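Local coordinates for uncharacterized protein (Bordetella bronchiseptica RB50, PDB 3BE3) that is of unknown function but belongs to the DUF1653 family, grouped with the SH3-like folds, and forms a small antiparallel beta protein that probably pairs as a dimer, at residues Q6-G11 and R53-W58; Y13-Y16 and H20-A23; L26-A29 and E34-V37. One frame throughout, in Å; residues are numbered along the deposited sequence.

Contact 1. Residues Q6-G11 and R53-W58; sequences QDFRPG and RLLRIW. With SO4 (sulfate ion), chain D.
The F8 ring presents its edge to W58: indole NE1 lies in the plane of the phenyl ring, 3.7 Å from F8 CE1, and that edge is directed at the face of the five-membered ring. This is an offset edge-to-face pair with centroids 5.7 Å apart and planes at 73°. F72 stacks on W58, while Y39 and Y13 meet it edge-to-face. L55 completes the contact, its CD1 coming to 3.8 Å from F8 CD1 at a slant to the ring. With chi1 near 180° (-178°), F8 swings its CG away from its own backbone N and carries the ring inward. The loop ahead of strand 11-15 is thereby packed against helix 55-58, which follows strand 50-54, in a small antiparallel beta fold consistent with the SH3 clan of DUF1653. L54 stands at the N-cap position and its O accepts a helical bond from W58 N at 2.9 Å; L55 and W58, three residues apart, both face F8, and large apolar groups suit both places. At the end of strand 50-54, R53 offers its guanidinium edge to a sulfate, probably from the crystallisation liquor: NH2 bonds O3 at 2.9 Å and NH1 bonds O1 at 3.0 Å.

Contact 2. Residues Y13-Y16 and H20-A23; sequences YRHY and HYLA. With SO4 (sulfate ion), chain D.
R14 turns its CG opposite its backbone N (chi1 -179°), whereas H20 keeps its CG beside its own N (chi1 -66°); the two side chains consequently run side by side on one face of the sheet. They belong to the antiparallel beta hairpin of strands 11-15 and 20-29, where R14 and H20 form a non-hydrogen-bonded pair and Y13 and Y21 the hydrogen-bonded pair next to it. In the latter, Y13 N gives to Y21 O at 2.9 Å and Y21 N returns a bond to Y13 O at 2.8 Å. R14 CG sits over the imidazole of H20, 4.0 Å from its centroid, a CH-pi contact that uses the aliphatic part of a long chain while the guanidinium bends off, its plane nearly perpendicular to the ring.

The opposite face bears the tyrosines. Y13 rests its CD1 4.0 Å from A23 CB, where a small side chain leaves room for the ring, and its hydroxyl bonds R9 O. Y21 brings CE1 to 3.6 Å from H15 CB, its own hydroxyl reaching Y43. Beyond the paired residues, H15 and Y16 bind the sulfate together with R53 and R71: Y16 OH bonds O2 at 2.8 Å, and H15 NE2 directs an almost straight N-H (176°) at O1, 2.9 Å away.

Contact 3. Residues L26-A29 and E34-V37; sequences LARA and EVVV
A27 O receives the shortest bond between 26-29 and 34-37, from V36 N at 2.8 Å and nearly straight at 176°; V35 CA adds a CH...O contact to the same oxygen at 3.5 Å. A27 N answers with a bond to V36 O at 2.9 Å, making A27 and V36 a hydrogen-bonded antiparallel pair, and A29 N continues the pattern to E34 O. Non-hydrogen-bonded pairs, L26 with V37 and R28 with V35, alternate with it. Beta-branched valines suit such extended backbone. CG1 of V36 is anti to the carbonyl carbon (chi1 -56°), which leaves CG2 between that carbon and the backbone N, 3.9 Å from A27 CB, a neighbour small enough to admit it. On the other face L26 CD2 meets V37 CG2 at 4.2 Å. R28, bent at chi2 and chi3, lays one face of its guanidinium over V35 CG2, with NH1 3.6 Å from that methyl, and NH1 also bonds D33 O. L55 of helix 55-58 packs on L26, V35 and V37, strand 50-54 pairs alongside strand 35-41, and R28 and A29 pair in parallel with a strand of the second subunit, carrying the sheet across the subunit interface.

In the fold
From the N terminus, the chain enters contact 1 through the loop 6-11, whose partner 53-58 arrives only after three strands have intervened; this contact ties the N-terminal loop to the short helix 55-58 behind strand 50-54. Within that long loop, contact 2 closes first, at the hairpin of strands 11-15 and 20-29, and contact 3 next, at the hairpin of strands 20-29 and 35-41. These two stand in series, sharing strand 20-29 with centres about 17 Å apart, and both nest inside contact 1. G11 and R53 of contact 1 make backbone hydrogen bonds with A23 and V37, R56 forms a salt bridge with E34, and A23 of contact 2 packs on V37 of contact 3.

Contact 1. Residues Q6-G11 and R53-W58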
# COMPACT_ATOMS: atom_id res chain seq x y z
N GLN B 6 5.62 -1.24 15.97
CA GLN B 6 4.74 -1.38 17.12
C GLN B 6 4.10 -0.07 17.57
O GLN B 6 2.99 -0.07 18.10
CB GLN B 6 5.50 -2.03 18.28
CG GLN B 6 4.60 -2.37 19.46
CD GLN B 6 5.26 -3.28 20.49
OE1 GLN B 6 4.64 -3.65 21.49
NE2 GLN B 6 6.51 -3.65 20.24
N ASP B 7 4.80 1.05 17.39
CA ASP B 7 4.27 2.34 17.81
C ASP B 7 3.46 3.05 16.72
O ASP B 7 2.83 4.07 16.97
CB ASP B 7 5.40 3.26 18.29
CG ASP B 7 6.08 2.74 19.55
OD1 ASP B 7 5.37 2.32 20.50
OD2 ASP B 7 7.33 2.74 19.60
N PHE B 8 3.47 2.51 15.51
CA PHE B 8 2.71 3.15 14.44
C PHE B 8 1.21 3.03 14.68
O PHE B 8 0.71 1.97 15.05
CB PHE B 8 3.02 2.54 13.07
CG PHE B 8 2.29 3.21 11.92
CD1 PHE B 8 2.68 4.46 11.48
CD2 PHE B 8 1.18 2.61 11.33
CE1 PHE B 8 1.98 5.13 10.47
CE2 PHE B 8 0.46 3.27 10.32
CZ PHE B 8 0.86 4.53 9.89
N ARG B 9 0.50 4.12 14.46
CA ARG B 9 -0.95 4.12 14.62
C ARG B 9 -1.60 4.55 13.32
O ARG B 9 -1.43 5.69 12.88
CB ARG B 9 -1.38 5.07 15.74
CG ARG B 9 -1.12 4.56 17.14
CD ARG B 9 -1.91 5.35 18.19
NE ARG B 9 -3.36 5.23 18.01
CZ ARG B 9 -4.27 5.75 18.84
NH1 ARG B 9 -3.89 6.44 19.91
NH2 ARG B 9 -5.56 5.60 18.59
N PRO B 10 -2.34 3.64 12.66
CA PRO B 10 -2.98 4.03 11.40
C PRO B 10 -4.09 5.02 11.74
O PRO B 10 -4.63 5.01 12.84
CB PRO B 10 -3.54 2.71 10.87
CG PRO B 10 -2.64 1.68 11.45
CD PRO B 10 -2.46 2.19 12.88
N GLY B 11 -4.41 5.88 10.78
CA GLY B 11 -5.44 6.88 11.00
C GLY B 11 -5.15 8.12 10.19
O GLY B 11 -4.40 8.07 9.22
N ARG B 53 4.83 4.86 1.28
CA ARG B 53 6.08 5.52 1.65
C ARG B 53 6.74 4.76 2.78
O ARG B 53 6.07 4.32 3.71
CB ARG B 53 5.80 6.96 2.08
CG ARG B 53 7.06 7.81 2.20
CD ARG B 53 6.72 9.29 2.23
NE ARG B 53 7.90 10.12 2.07
CZ ARG B 53 7.88 11.44 1.94
NH1 ARG B 53 6.72 12.08 1.94
NH2 ARG B 53 9.01 12.11 1.79
N LEU B 54 8.06 4.62 2.70
CA LEU B 54 8.81 3.91 3.73
C LEU B 54 8.45 4.44 5.12
O LEU B 54 8.34 5.64 5.34
CB LEU B 54 10.33 4.07 3.50
CG LEU B 54 10.88 3.45 2.21
CD1 LEU B 54 12.31 3.91 1.98
CD2 LEU B 54 10.81 1.93 2.31
N LEU B 55 8.24 3.52 6.05
CA LEU B 55 7.88 3.89 7.41
C LEU B 55 8.95 4.79 8.05
O LEU B 55 8.63 5.77 8.72
CB LEU B 55 7.68 2.63 8.25
CG LEU B 55 7.36 2.81 9.74
CD1 LEU B 55 6.02 3.49 9.90
CD2 LEU B 55 7.32 1.48 10.41
N ARG B 56 10.21 4.44 7.84
CA ARG B 56 11.29 5.21 8.44
C ARG B 56 11.39 6.64 7.88
O ARG B 56 11.87 7.53 8.57
CB ARG B 56 12.63 4.47 8.29
CG ARG B 56 13.08 4.21 6.87
CD ARG B 56 14.43 3.50 6.90
NE ARG B 56 15.05 3.45 5.58
CZ ARG B 56 14.88 2.47 4.69
NH1 ARG B 56 14.09 1.43 4.98
NH2 ARG B 56 15.49 2.53 3.51
N ILE B 57 10.93 6.85 6.65
CA ILE B 57 10.95 8.20 6.08
C ILE B 57 9.73 8.95 6.61
O ILE B 57 9.80 10.13 6.96
CB ILE B 57 10.90 8.17 4.53
CG1 ILE B 57 12.11 7.41 3.97
CG2 ILE B 57 10.87 9.59 4.00
CD1 ILE B 57 13.46 7.99 4.36
N TRP B 58 8.59 8.25 6.65
CA TRP B 58 7.33 8.81 7.16
C TRP B 58 7.54 9.33 8.58
O TRP B 58 7.03 10.39 8.94
CB TRP B 58 6.24 7.73 7.14
CG TRP B 58 4.89 8.09 7.75
CD1 TRP B 58 4.58 8.16 9.08
CD2 TRP B 58 3.66 8.35 7.05
NE1 TRP B 58 3.24 8.44 9.24
CE2 TRP B 58 2.66 8.55 8.01
CE3 TRP B 58 3.31 8.41 5.70
CZ2 TRP B 58 1.33 8.84 7.66
CZ3 TRP B 58 1.99 8.69 5.36
CH2 TRP B 58 1.02 8.89 6.33
S SO4 D . 7.98 15.62 1.67
O1 SO4 D . 7.39 14.86 2.78
O2 SO4 D . 9.15 16.36 2.16
O3 SO4 D . 8.40 14.70 0.60
O4 SO4 D . 6.98 16.57 1.13

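Contact 2. Residues Y13-Y16 and H20-A23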
# COMPACT_ATOMS: atom_id res chain seq x y z
N TYR B 13 -3.50 11.67 9.36
CA TYR B 13 -2.27 12.39 9.62
C TYR B 13 -2.24 13.71 8.87
O TYR B 13 -2.74 13.82 7.75
CB TYR B 13 -1.05 11.57 9.18
CG TYR B 13 -0.65 10.46 10.13
CD1 TYR B 13 -1.34 9.27 10.17
CD2 TYR B 13 0.44 10.61 10.98
CE1 TYR B 13 -0.97 8.24 11.05
CE2 TYR B 13 0.83 9.60 11.84
CZ TYR B 13 0.12 8.42 11.88
OH TYR B 13 0.52 7.42 12.73
N ARG B 14 -1.63 14.72 9.49
CA ARG B 14 -1.48 16.02 8.84
C ARG B 14 -0.01 16.11 8.45
O ARG B 14 0.87 16.07 9.31
CB ARG B 14 -1.83 17.16 9.79
CG ARG B 14 -1.71 18.55 9.14
CD ARG B 14 -1.89 19.66 10.17
NE ARG B 14 -0.88 19.62 11.22
CZ ARG B 14 -1.14 19.53 12.52
NH1 ARG B 14 -2.39 19.49 12.96
NH2 ARG B 14 -0.14 19.50 13.39
N HIS B 15 0.25 16.18 7.14
CA HIS B 15 1.61 16.29 6.61
C HIS B 15 2.08 17.69 7.00
O HIS B 15 1.27 18.61 7.12
CB HIS B 15 1.57 16.11 5.08
CG HIS B 15 2.90 16.25 4.40
ND1 HIS B 15 3.27 17.39 3.72
CD2 HIS B 15 3.94 15.39 4.29
CE1 HIS B 15 4.48 17.23 3.22
NE2 HIS B 15 4.91 16.03 3.56
N TYR B 16 3.38 17.88 7.21
CA TYR B 16 3.88 19.19 7.65
C TYR B 16 3.55 20.36 6.72
O TYR B 16 3.66 21.52 7.13
CB TYR B 16 5.39 19.13 7.91
CG TYR B 16 6.28 19.07 6.68
CD1 TYR B 16 6.74 20.22 6.07
CD2 TYR B 16 6.69 17.85 6.16
CE1 TYR B 16 7.60 20.17 4.97
CE2 TYR B 16 7.55 17.79 5.05
CZ TYR B 16 8.01 18.95 4.46
OH TYR B 16 8.89 18.89 3.40
N HIS B 20 -4.00 16.71 4.68
CA HIS B 20 -4.31 15.52 5.49
C HIS B 20 -4.35 14.24 4.66
O HIS B 20 -4.69 14.26 3.47
CB HIS B 20 -5.64 15.71 6.22
CG HIS B 20 -5.61 16.80 7.25
ND1 HIS B 20 -5.33 16.56 8.58
CD2 HIS B 20 -5.73 18.15 7.12
CE1 HIS B 20 -5.28 17.71 9.23
NE2 HIS B 20 -5.52 18.69 8.36
N TYR B 21 -3.99 13.13 5.30
CA TYR B 21 -3.96 11.83 4.65
C TYR B 21 -4.51 10.75 5.58
O TYR B 21 -4.50 10.91 6.80
CB TYR B 21 -2.52 11.45 4.26
CG TYR B 21 -1.85 12.38 3.27
CD1 TYR B 21 -1.21 13.55 3.68
CD2 TYR B 21 -1.84 12.10 1.90
CE1 TYR B 21 -0.59 14.41 2.76
CE2 TYR B 21 -1.22 12.96 0.98
CZ TYR B 21 -0.60 14.11 1.41
OH TYR B 21 0.02 14.93 0.49
N LEU B 22 -5.01 9.67 4.99
CA LEU B 22 -5.54 8.55 5.76
C LEU B 22 -4.58 7.38 5.63
O LEU B 22 -4.48 6.78 4.55
CB LEU B 22 -6.92 8.12 5.26
CG LEU B 22 -7.50 6.82 5.85
CD1 LEU B 22 -7.70 6.94 7.34
CD2 LEU B 22 -8.82 6.49 5.15
N ALA B 23 -3.87 7.05 6.71
CA ALA B 23 -2.96 5.92 6.69
C ALA B 23 -3.82 4.70 7.02
O ALA B 23 -4.43 4.64 8.09
CB ALA B 23 -1.85 6.10 7.74
S SO4 D . 7.98 15.62 1.67
O1 SO4 D . 7.39 14.86 2.78
O2 SO4 D . 9.15 16.36 2.16
O3 SO4 D . 8.40 14.70 0.60
O4 SO4 D . 6.98 16.57 1.13

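Contact 3. Residues L26-A29 and E34-V37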
# COMPACT_ATOMS: atom_id res chain seq x y z
N LEU B 26 0.26 -0.62 7.82
CA LEU B 26 1.62 -0.92 7.37
C LEU B 26 1.56 -2.04 6.34
O LEU B 26 0.65 -2.87 6.36
CB LEU B 26 2.50 -1.35 8.54
CG LEU B 26 2.77 -0.34 9.65
CD1 LEU B 26 3.60 -1.00 10.75
CD2 LEU B 26 3.52 0.87 9.07
N ALA B 27 2.54 -2.07 5.45
CA ALA B 27 2.62 -3.10 4.43
C ALA B 27 4.07 -3.41 4.11
O ALA B 27 4.97 -2.61 4.34
CB ALA B 27 1.89 -2.65 3.18
N ARG B 28 4.29 -4.61 3.58
CA ARG B 28 5.62 -5.06 3.20
C ARG B 28 5.73 -4.98 1.68
O ARG B 28 4.96 -5.62 0.97
CB ARG B 28 5.83 -6.51 3.66
CG ARG B 28 7.20 -7.11 3.34
CD ARG B 28 8.25 -6.71 4.36
NE ARG B 28 7.92 -7.19 5.70
CZ ARG B 28 8.70 -7.05 6.76
NH1 ARG B 28 9.87 -6.44 6.65
NH2 ARG B 28 8.30 -7.51 7.94
N ALA B 29 6.66 -4.17 1.18
CA ALA B 29 6.85 -4.07 -0.27
C ALA B 29 7.45 -5.42 -0.67
O ALA B 29 8.50 -5.81 -0.17
CB ALA B 29 7.82 -2.94 -0.59
N GLU B 34 10.80 -4.07 2.30
CA GLU B 34 10.86 -2.90 3.16
C GLU B 34 9.46 -2.63 3.70
O GLU B 34 8.46 -2.98 3.08
CB GLU B 34 11.42 -1.68 2.41
CG GLU B 34 12.91 -1.82 2.08
CD GLU B 34 13.64 -0.48 2.03
OE1 GLU B 34 13.28 0.37 1.19
OE2 GLU B 34 14.58 -0.28 2.83
N VAL B 35 9.41 -2.03 4.88
CA VAL B 35 8.17 -1.71 5.56
C VAL B 35 7.68 -0.33 5.09
O VAL B 35 8.41 0.65 5.18
CB VAL B 35 8.41 -1.71 7.08
CG1 VAL B 35 7.17 -1.28 7.82
CG2 VAL B 35 8.77 -3.13 7.52
N VAL B 36 6.45 -0.28 4.56
CA VAL B 36 5.91 0.98 4.05
C VAL B 36 4.54 1.35 4.63
O VAL B 36 3.81 0.49 5.13
CB VAL B 36 5.76 0.92 2.51
CG1 VAL B 36 7.09 0.58 1.85
CG2 VAL B 36 4.71 -0.13 2.14
N VAL B 37 4.19 2.64 4.56
CA VAL B 37 2.89 3.11 5.03
C VAL B 37 2.01 3.24 3.79
O VAL B 37 2.43 3.78 2.77
CB VAL B 37 2.99 4.52 5.72
CG1 VAL B 37 1.58 5.04 6.07
CG2 VAL B 37 3.86 4.44 6.97